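Long-range contacts in catalase (Corynebacterium glutamicum, PDB 4B7H), which breaks down hydrogen peroxide to water and oxygen at a buried haem, also binds NADPH, and is inhibited by nitric oxide: residues A[97-102]-A[131-136]; A[107-112]-A[120-125]; A[478-483]-A[508-513]. One frame throughout, in Å; residues are numbered along the deposited sequence.

Interaction 1: A[97-102]-A[131-136]; sequences PGKVTP and YTEEGN
Tyr131 and Pro102 meet through the backbone: Tyr131 N donates to Pro102 O at 2.9 Å, with 166° at the hydrogen. The same carbonyl oxygen lies at the edge of the Tyr131 ring, 3.6 Å from CD1, because CG of Tyr131 stands anti to its own carbonyl carbon (chi1 -65°) and so beside the N-H that makes the bond. One residue back, Thr101 turns its methyl toward segment 131-136, CG2 resting 3.4 Å from Tyr131 O; CG2 lies anti to the Thr101 backbone N (chi1 -54° for OG1). Nearer the surface, Lys99 NZ and Glu133 OE2 form a long salt bridge of 3.6 Å, in one of two modelled conformers of Glu133, the two side chains crossing at about a right angle; the main acidic partner of Lys99 is Asp93, outside the two segments.

These residues join strand 100-108 to the end of strand 125-132, where the chain reverses into strand 135-142 of the antiparallel sheet of the catalase barrel. The hairpin loop is a type I turn from Thr132 to Gly135, reinforced by an ST turn: Thr132 OG1 accepts from Glu134 N at 3.0 Å and donates in plane to a lone pair of Gly135 O at 2.6 Å. Outside the pair, Tyr131 OH is bonded to Val369 O, and Ile9 of helix 7-11 and Phe77 of strand 73-82 touch the tyrosine side chain.

The chemistry grades from a nearly straight buried backbone bond to a loose, doubtful ion pair at the turn. With Asp93 at Lys99, Glu133 would probably add only modestly to the hold.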
loop_
_atom_site.group_PDB
_atom_site.type_symbol
_atom_site.label_atom_id
_atom_site.label_comp_id
_atom_site.label_asym_id
_atom_site.label_seq_id
_atom_site.Cartn_x
_atom_site.Cartn_y
_atom_site.Cartn_z
ATOM N N PRO A 97 36.648 -20.777 -13.852
ATOM C CA PRO A 97 36.993 -22.155 -13.480
ATOM C C PRO A 97 36.955 -22.420 -11.977
ATOM O O PRO A 97 37.433 -21.612 -11.178
ATOM C CB PRO A 97 38.425 -22.307 -14.003
ATOM C CG PRO A 97 38.476 -21.401 -15.182
ATOM C CD PRO A 97 37.616 -20.219 -14.819
ATOM N N GLY A 98 36.345 -23.537 -11.600
ATOM C CA GLY A 98 36.325 -23.962 -10.214
ATOM C C GLY A 98 35.360 -23.248 -9.281
ATOM O O GLY A 98 35.235 -23.651 -8.124
ATOM N N LYS A 99 34.681 -22.202 -9.754
ATOM C CA LYS A 99 33.816 -21.402 -8.880
ATOM C C LYS A 99 32.645 -22.211 -8.330
ATOM O O LYS A 99 32.029 -22.998 -9.052
ATOM C CB LYS A 99 33.295 -20.160 -9.619
ATOM C CG LYS A 99 34.345 -19.086 -9.889
ATOM C CD LYS A 99 34.557 -18.166 -8.692
ATOM C CE LYS A 99 35.589 -17.086 -9.008
ATOM N NZ LYS A 99 35.613 -15.999 -7.983
ATOM N N VAL A 100 32.353 -22.017 -7.048
ATOM C CA VAL A 100 31.177 -22.603 -6.411
ATOM C C VAL A 100 30.342 -21.449 -5.873
ATOM O O VAL A 100 30.840 -20.621 -5.103
ATOM C CB VAL A 100 31.559 -23.561 -5.262
ATOM C CG1 VAL A 100 30.308 -24.140 -4.605
ATOM C CG2 VAL A 100 32.440 -24.675 -5.790
ATOM N N THR A 101 29.077 -21.385 -6.282
ATOM C CA THR A 101 28.230 -20.234 -5.964
ATOM C C THR A 101 26.903 -20.681 -5.348
ATOM O O THR A 101 26.257 -21.581 -5.879
ATOM C CB THR A 101 27.942 -19.421 -7.240
ATOM O OG1 THR A 101 29.183 -19.074 -7.874
ATOM C CG2 THR A 101 27.147 -18.145 -6.931
ATOM N N PRO A 102 26.489 -20.054 -4.227
ATOM C CA PRO A 102 25.169 -20.401 -3.677
ATOM C C PRO A 102 24.044 -19.991 -4.633
ATOM O O PRO A 102 24.178 -19.000 -5.365
ATOM C CB PRO A 102 25.082 -19.566 -2.390
ATOM C CG PRO A 102 26.483 -19.107 -2.103
ATOM C CD PRO A 102 27.149 -18.996 -3.444
ATOM N N TYR A 131 23.996 -16.224 -6.135
ATOM C CA TYR A 131 24.502 -15.185 -5.240
ATOM C C TYR A 131 25.997 -15.021 -5.496
ATOM O O TYR A 131 26.824 -15.564 -4.757
ATOM C CB TYR A 131 24.228 -15.542 -3.769
ATOM C CG TYR A 131 22.747 -15.602 -3.395
ATOM C CD1 TYR A 131 21.994 -16.764 -3.592
ATOM C CD2 TYR A 131 22.110 -14.502 -2.826
ATOM C CE1 TYR A 131 20.650 -16.823 -3.243
ATOM C CE2 TYR A 131 20.757 -14.547 -2.471
ATOM C CZ TYR A 131 20.035 -15.715 -2.675
ATOM O OH TYR A 131 18.700 -15.784 -2.340
ATOM N N THR A 132 26.343 -14.277 -6.547
ATOM C CA THR A 132 27.735 -14.168 -6.980
ATOM C C THR A 132 28.495 -13.070 -6.241
ATOM O O THR A 132 27.899 -12.201 -5.588
ATOM C CB THR A 132 27.882 -13.949 -8.521
ATOM O OG1 THR A 132 27.989 -12.549 -8.821
ATOM C CG2 THR A 132 26.728 -14.565 -9.300
ATOM N N GLU A 133 29.816 -13.102 -6.371
ATOM C CA GLU A 133 30.686 -12.121 -5.729
ATOM C C GLU A 133 30.572 -10.745 -6.386
ATOM O O GLU A 133 31.042 -9.754 -5.838
ATOM C CB GLU A 133 32.142 -12.598 -5.748
ATOM C CG GLU A 133 32.386 -13.873 -4.942
ATOM C CD GLU A 133 33.826 -14.356 -5.011
ATOM O OE1 GLU A 133 34.717 -13.553 -5.362
ATOM O OE2 GLU A 133 34.064 -15.547 -4.715
ATOM N N GLU A 134 29.958 -10.691 -7.566
ATOM C CA GLU A 134 29.737 -9.421 -8.263
ATOM C C GLU A 134 28.247 -9.093 -8.353
ATOM O O GLU A 134 27.815 -8.316 -9.211
ATOM C CB GLU A 134 30.428 -9.411 -9.639
ATOM C CG GLU A 134 31.946 -9.524 -9.480
ATOM C CD GLU A 134 32.762 -9.496 -10.765
ATOM O OE1 GLU A 134 32.199 -9.566 -11.874
ATOM O OE2 GLU A 134 34.007 -9.418 -10.651
ATOM N N GLY A 135 27.469 -9.675 -7.442
ATOM C CA GLY A 135 26.045 -9.395 -7.348
ATOM C C GLY A 135 25.171 -10.605 -7.629
ATOM O O GLY A 135 25.660 -11.660 -8.047
ATOM N N ASN A 136 23.869 -10.462 -7.391
ATOM C CA ASN A 136 22.924 -11.534 -7.699
ATOM C C ASN A 136 22.691 -11.594 -9.200
ATOM O O ASN A 136 22.302 -10.605 -9.812
ATOM C CB ASN A 136 21.584 -11.340 -6.979
ATOM C CG ASN A 136 21.710 -11.445 -5.465
ATOM O OD1 ASN A 136 22.679 -12.016 -4.960
ATOM N ND2 ASN A 136 20.730 -10.897 -4.735
#

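Interaction 2: A[107-112]-A[120-125]; sequences FSTVAG and WRDVHG
Asp122 OD2 is gripped by two backbone amides of the facing segment and by a water. Ala111 N reaches it at 2.9 Å along the syn lone pair, nearly straight at 170°, whereas Val110 N comes from above the carboxylate plane at 2.8 Å. The water donates to OD2 at 2.7 Å and accepts from Gly112 N, so three successive N-H groups are tied, directly or through water, to one buried oxygen. Such a concentration of donors would be expected to stabilise the negative charge.

Beside this grip, Val110 CG2 packs on Val123 CB at 3.8 Å; CG1 stands anti to the Val110 backbone N (chi1 176°), placing CG2 beside that N. Val123 O, though buried here, has no polar partner. Thr109 and His124 lie side by side, pointing the same way, with the methyl CG2 of Thr109 3.5 Å from CE1 of the His124 imidazole. Farther along, Ser108 and Gly125 form an antiparallel hydrogen-bonded pair: Gly125 N donates to Ser108 O at 2.8 Å, while the return bond from Ser108 N is weak. Ser108 OG lies 3.4 Å from Gly125 CA, close against the glycine backbone, and is bonded to His70 ND1.

The contact closes the connection between strands 100-108 and 125-132 next to the haem, which touches Gly125; the side chain of Val110 is about 5 Å from the bound nitric oxide. Helix 155-162 meets Val110 and Ala111, helix 187-194 touches Val123, and helix 254-264 packs on Phe107 and His124, while strand 73-82 pairs with Phe107 through His74.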
loop_
_atom_site.group_PDB
_atom_site.type_symbol
_atom_site.label_atom_id
_atom_site.label_comp_id
_atom_site.label_asym_id
_atom_site.label_seq_id
_atom_site.Cartn_x
_atom_site.Cartn_y
_atom_site.Cartn_z
ATOM N N PHE A 107 10.320 -22.809 -8.812
ATOM C CA PHE A 107 9.588 -23.452 -9.900
ATOM C C PHE A 107 8.130 -23.052 -9.762
ATOM O O PHE A 107 7.671 -22.728 -8.665
ATOM C CB PHE A 107 9.674 -24.971 -9.775
ATOM C CG PHE A 107 11.081 -25.519 -9.819
ATOM C CD1 PHE A 107 11.753 -25.649 -11.029
ATOM C CD2 PHE A 107 11.714 -25.930 -8.657
ATOM C CE1 PHE A 107 13.039 -26.163 -11.074
ATOM C CE2 PHE A 107 12.997 -26.443 -8.694
ATOM C CZ PHE A 107 13.662 -26.562 -9.904
ATOM N N SER A 108 7.374 -23.107 -10.850
ATOM C CA SER A 108 6.004 -22.603 -10.810
ATOM C C SER A 108 5.201 -23.064 -12.008
ATOM O O SER A 108 5.761 -23.571 -12.973
ATOM C CB SER A 108 6.032 -21.069 -10.800
ATOM O OG SER A 108 6.774 -20.576 -11.910
ATOM N N THR A 109 3.887 -22.872 -11.946
ATOM C CA THR A 109 3.060 -22.877 -13.147
ATOM C C THR A 109 2.926 -21.414 -13.583
ATOM O O THR A 109 3.624 -20.555 -13.042
ATOM C CB THR A 109 1.683 -23.500 -12.886
ATOM O OG1 THR A 109 1.070 -22.823 -11.781
ATOM C CG2 THR A 109 1.807 -24.986 -12.572
ATOM N N VAL A 110 2.036 -21.122 -14.531
ATOM C CA VAL A 110 1.884 -19.762 -15.053
ATOM C C VAL A 110 0.524 -19.127 -14.769
ATOM O O VAL A 110 0.448 -18.046 -14.185
ATOM C CB VAL A 110 2.137 -19.711 -16.577
ATOM C CG1 VAL A 110 1.870 -18.303 -17.125
ATOM C CG2 VAL A 110 3.555 -20.165 -16.886
ATOM N N ALA A 111 -0.545 -19.785 -15.207
ATOM C CA ALA A 111 -1.878 -19.173 -15.208
ATOM C C ALA A 111 -2.611 -19.180 -13.872
ATOM O O ALA A 111 -3.287 -18.209 -13.513
ATOM C CB ALA A 111 -2.755 -19.816 -16.283
ATOM N N GLY A 112 -2.504 -20.283 -13.143
ATOM C CA GLY A 112 -3.292 -20.457 -11.940
ATOM C C GLY A 112 -2.879 -19.569 -10.779
ATOM O O GLY A 112 -1.743 -19.085 -10.709
ATOM N N TRP A 120 -1.853 -28.787 -13.409
ATOM C CA TRP A 120 -2.589 -28.285 -14.563
ATOM C C TRP A 120 -1.601 -28.243 -15.733
ATOM O O TRP A 120 -0.419 -27.965 -15.528
ATOM C CB TRP A 120 -3.104 -26.865 -14.315
ATOM C CG TRP A 120 -4.395 -26.781 -13.577
ATOM C CD1 TRP A 120 -5.162 -27.821 -13.135
ATOM C CD2 TRP A 120 -5.082 -25.583 -13.199
ATOM N NE1 TRP A 120 -6.284 -27.343 -12.507
ATOM C CE2 TRP A 120 -6.256 -25.972 -12.523
ATOM C CE3 TRP A 120 -4.811 -24.221 -13.355
ATOM C CZ2 TRP A 120 -7.166 -25.045 -12.008
ATOM C CZ3 TRP A 120 -5.715 -23.298 -12.840
ATOM C CH2 TRP A 120 -6.878 -23.715 -12.176
ATOM N N ARG A 121 -2.073 -28.511 -16.952
ATOM C CA ARG A 121 -1.233 -28.315 -18.138
ATOM C C ARG A 121 -0.812 -26.852 -18.205
ATOM O O ARG A 121 -1.652 -25.950 -18.154
ATOM C CB ARG A 121 -1.953 -28.708 -19.435
ATOM C CG ARG A 121 -1.076 -28.480 -20.684
ATOM C CD ARG A 121 -1.734 -28.899 -22.005
ATOM N NE ARG A 121 -2.138 -30.298 -21.927
ATOM C CZ ARG A 121 -1.317 -31.336 -22.076
ATOM N NH1 ARG A 121 -0.040 -31.155 -22.397
ATOM N NH2 ARG A 121 -1.787 -32.571 -21.942
ATOM N N ASP A 122 0.490 -26.618 -18.297
ATOM C CA ASP A 122 1.011 -25.261 -18.299
ATOM C C ASP A 122 2.498 -25.314 -18.553
ATOM O O ASP A 122 3.134 -26.355 -18.359
ATOM C CB ASP A 122 0.782 -24.596 -16.934
ATOM C CG ASP A 122 0.476 -23.114 -17.042
ATOM O OD1 ASP A 122 0.637 -22.532 -18.145
ATOM O OD2 ASP A 122 0.069 -22.523 -16.014
ATOM N N VAL A 123 3.054 -24.181 -18.966
ATOM C CA VAL A 123 4.489 -23.961 -18.888
ATOM C C VAL A 123 4.864 -24.007 -17.403
ATOM O O VAL A 123 4.050 -23.625 -16.540
ATOM C CB VAL A 123 4.853 -22.577 -19.483
ATOM C CG1 VAL A 123 6.299 -22.208 -19.193
ATOM C CG2 VAL A 123 4.569 -22.540 -20.985
ATOM N N HIS A 124 6.073 -24.477 -17.092
ATOM C CA HIS A 124 6.589 -24.339 -15.734
ATOM C C HIS A 124 7.781 -23.413 -15.669
ATOM O O HIS A 124 8.740 -23.535 -16.440
ATOM C CB HIS A 124 6.934 -25.691 -15.118
ATOM C CG HIS A 124 5.732 -26.536 -14.878
ATOM N ND1 HIS A 124 5.111 -26.617 -13.652
ATOM C CD2 HIS A 124 4.995 -27.289 -15.727
ATOM C CE1 HIS A 124 4.059 -27.413 -13.749
ATOM N NE2 HIS A 124 3.970 -27.837 -14.998
ATOM N N GLY A 125 7.715 -22.481 -14.729
ATOM C CA GLY A 125 8.818 -21.580 -14.475
ATOM C C GLY A 125 10.001 -22.309 -13.876
ATOM O O GLY A 125 9.839 -23.279 -13.134
HETATM O O HOH W 1 -1.721 -22.911 -14.066
#

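Interaction 3: A[478-483]-A[508-513]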
loop_
_atom_site.group_PDB
_atom_site.type_symbol
_atom_site.label_atom_id
_atom_site.label_comp_id
_atom_site.label_asym_id
_atom_site.label_seq_id
_atom_site.Cartn_x
_atom_site.Cartn_y
_atom_site.Cartn_z
ATOM N N ASN A 478 -8.514 -32.484 -26.569
ATOM C CA ASN A 478 -9.058 -32.325 -25.218
ATOM C C ASN A 478 -9.126 -30.858 -24.814
ATOM O O ASN A 478 -10.139 -30.399 -24.282
ATOM C CB ASN A 478 -8.220 -33.092 -24.190
ATOM C CG ASN A 478 -8.477 -34.587 -24.214
ATOM O OD1 ASN A 478 -9.469 -35.049 -24.770
ATOM N ND2 ASN A 478 -7.581 -35.350 -23.595
ATOM N N ALA A 479 -8.048 -30.124 -25.079
ATOM C CA ALA A 479 -7.970 -28.713 -24.709
ATOM C C ALA A 479 -8.934 -27.843 -25.523
ATOM O O ALA A 479 -9.264 -26.733 -25.116
ATOM C CB ALA A 479 -6.545 -28.211 -24.862
ATOM N N MET A 480 -9.380 -28.341 -26.674
ATOM C CA MET A 480 -10.336 -27.616 -27.501
ATOM C C MET A 480 -11.772 -27.715 -27.011
ATOM O O MET A 480 -12.630 -26.945 -27.447
ATOM C CB MET A 480 -10.281 -28.125 -28.942
ATOM C CG MET A 480 -9.003 -27.770 -29.680
ATOM S SD MET A 480 -8.838 -28.703 -31.212
ATOM C CE MET A 480 -10.242 -28.122 -32.176
ATOM N N GLN A 481 -12.060 -28.671 -26.135
ATOM C CA GLN A 481 -13.438 -28.855 -25.690
ATOM C C GLN A 481 -13.964 -27.583 -25.036
ATOM O O GLN A 481 -13.365 -27.043 -24.102
ATOM C CB GLN A 481 -13.578 -30.056 -24.754
ATOM C CG GLN A 481 -13.101 -31.380 -25.349
ATOM C CD GLN A 481 -13.734 -31.714 -26.695
ATOM O OE1 GLN A 481 -13.059 -32.214 -27.592
ATOM N NE2 GLN A 481 -15.034 -31.459 -26.833
ATOM N N GLY A 482 -15.072 -27.074 -25.563
ATOM C CA GLY A 482 -15.653 -25.849 -25.042
ATOM C C GLY A 482 -15.495 -24.630 -25.939
ATOM O O GLY A 482 -16.134 -23.604 -25.707
ATOM N N ILE A 483 -14.664 -24.723 -26.972
ATOM C CA ILE A 483 -14.568 -23.609 -27.910
ATOM C C ILE A 483 -15.872 -23.422 -28.680
ATOM O O ILE A 483 -16.665 -24.361 -28.836
ATOM C CB ILE A 483 -13.384 -23.746 -28.893
ATOM C CG1 ILE A 483 -13.552 -24.972 -29.804
ATOM C CG2 ILE A 483 -12.058 -23.746 -28.127
ATOM C CD1 ILE A 483 -12.433 -25.146 -30.825
ATOM N N GLU A 508 -10.120 -34.837 -36.402
ATOM C CA GLU A 508 -10.714 -36.160 -36.215
ATOM C C GLU A 508 -11.049 -36.433 -34.753
ATOM O O GLU A 508 -12.171 -36.820 -34.412
ATOM C CB GLU A 508 -9.727 -37.239 -36.645
ATOM C CG GLU A 508 -9.745 -37.599 -38.096
ATOM C CD GLU A 508 -9.226 -39.002 -38.302
ATOM O OE1 GLU A 508 -8.135 -39.306 -37.769
ATOM O OE2 GLU A 508 -9.919 -39.805 -38.966
ATOM N N LEU A 509 -10.056 -36.257 -33.889
ATOM C CA LEU A 509 -10.232 -36.570 -32.482
ATOM C C LEU A 509 -11.189 -35.591 -31.824
ATOM O O LEU A 509 -12.017 -35.986 -31.009
ATOM C CB LEU A 509 -8.880 -36.582 -31.770
ATOM C CG LEU A 509 -7.996 -37.784 -32.118
ATOM C CD1 LEU A 509 -6.594 -37.637 -31.530
ATOM C CD2 LEU A 509 -8.656 -39.080 -31.641
ATOM N N TYR A 510 -11.085 -34.319 -32.195
ATOM C CA TYR A 510 -11.980 -33.307 -31.647
ATOM C C TYR A 510 -13.446 -33.642 -31.935
ATOM O O TYR A 510 -14.297 -33.583 -31.043
ATOM C CB TYR A 510 -11.643 -31.929 -32.209
ATOM C CG TYR A 510 -12.625 -30.863 -31.789
ATOM C CD1 TYR A 510 -12.658 -30.402 -30.473
ATOM C CD2 TYR A 510 -13.522 -30.314 -32.701
ATOM C CE1 TYR A 510 -13.554 -29.430 -30.071
ATOM C CE2 TYR A 510 -14.418 -29.326 -32.312
ATOM C CZ TYR A 510 -14.434 -28.896 -30.988
ATOM O OH TYR A 510 -15.320 -27.920 -30.578
ATOM N N LEU A 511 -13.740 -34.003 -33.180
ATOM C CA LEU A 511 -15.114 -34.316 -33.555
ATOM C C LEU A 511 -15.624 -35.609 -32.914
ATOM O O LEU A 511 -16.817 -35.734 -32.631
ATOM C CB LEU A 511 -15.265 -34.357 -35.073
ATOM C CG LEU A 511 -15.099 -32.989 -35.736
ATOM C CD1 LEU A 511 -15.144 -33.122 -37.245
ATOM C CD2 LEU A 511 -16.156 -32.012 -35.243
ATOM N N GLN A 512 -14.725 -36.561 -32.680
ATOM C CA GLN A 512 -15.094 -37.799 -31.985
ATOM C C GLN A 512 -15.588 -37.485 -30.575
ATOM O O GLN A 512 -16.533 -38.100 -30.077
ATOM C CB GLN A 512 -13.892 -38.737 -31.882
ATOM C CG GLN A 512 -13.572 -39.535 -33.128
ATOM C CD GLN A 512 -12.347 -40.422 -32.946
ATOM O OE1 GLN A 512 -11.934 -40.712 -31.820
ATOM N NE2 GLN A 512 -11.759 -40.851 -34.057
ATOM N N LYS A 513 -14.933 -36.523 -29.935
ATOM C CA LYS A 513 -15.201 -36.188 -28.538
ATOM C C LYS A 513 -16.345 -35.195 -28.363
ATOM O O LYS A 513 -16.997 -35.160 -27.317
ATOM C CB LYS A 513 -13.939 -35.624 -27.887
ATOM C CG LYS A 513 -12.784 -36.600 -27.853
ATOM C CD LYS A 513 -11.478 -35.891 -27.554
ATOM C CE LYS A 513 -10.304 -36.842 -27.714
ATOM N NZ LYS A 513 -9.031 -36.162 -27.372
HETATM O O HOH W 2 -16.426 -27.317 -28.118
#
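Tyr510 holds CG anti to its backbone N (chi1 174°), and Met480 bends at chi3 (64°) to place CE over one face of the tyrosine ring. The result is a Met-aromatic contact within the C-terminal helical region of the catalase, between the chain leaving helix 466-479 and helix 500-514. Met480 CE sits 3.8 Å from the centroid of the Tyr510 ring, a CH-pi contact close to the normal but offset toward the rim. The sulfur is farther off and oblique to the ring. Met480 CB adds a touch of 3.6 Å to Tyr510 CD1, and the two side chains cross at about a right angle, the methionine side chain also touching Val491 of helix 487-498 and Trp177 of helix 173-182.

In the modelled conformer, the Gln481 side chain passes beside Tyr510 and Lys513. The extended Lys513 chain carries NZ to Asn478, donating to OD1 at 2.9 Å from above the amide plane. This ammonium also meets Asp474 in a salt bridge and Ser477 in a hydrogen bond, both on helix 466-479, so three groups near that helix's end hold it. The amide nitrogen ND2 of Asn478 bonds Asp241, linking this helical region to helix 241-250.

A type II turn from Met480 to Ile483, with Gly482 at positive phi, brings Ile483 to the hydroxyl end of Tyr510. Ile483 CG1 makes a van der Waals contact at 3.5 Å with Tyr510 OH; that hydroxyl is hydrogen-bonded to Glu488. A water completes the join: it accepts from Gly482 N at 2.9 Å and donates to Ile483 O at 3.1 Å and to Tyr510 OH at 2.8 Å.

How the interactions relate
Interactions 1 and 2 share strand 100-108 and its neighbour strand 125-132 in the antiparallel sheet, at opposite ends of that pairing; their centres lie 28 Å apart. Interaction 2 is nested along the chain inside the loop closed by interaction 1, so the outer contact sits at the hairpin turn and the inner one beside the haem. Interaction 3 follows later, in the C-terminal helical region. Its centre is 23 Å from that of interaction 2, with nearest atoms about 6 Å apart, and 49 Å from that of interaction 1, across the chain's centre. Arg121, in segment 120-125, forms a salt bridge with Asp241, the partner of Asn478, and so ties the two regions.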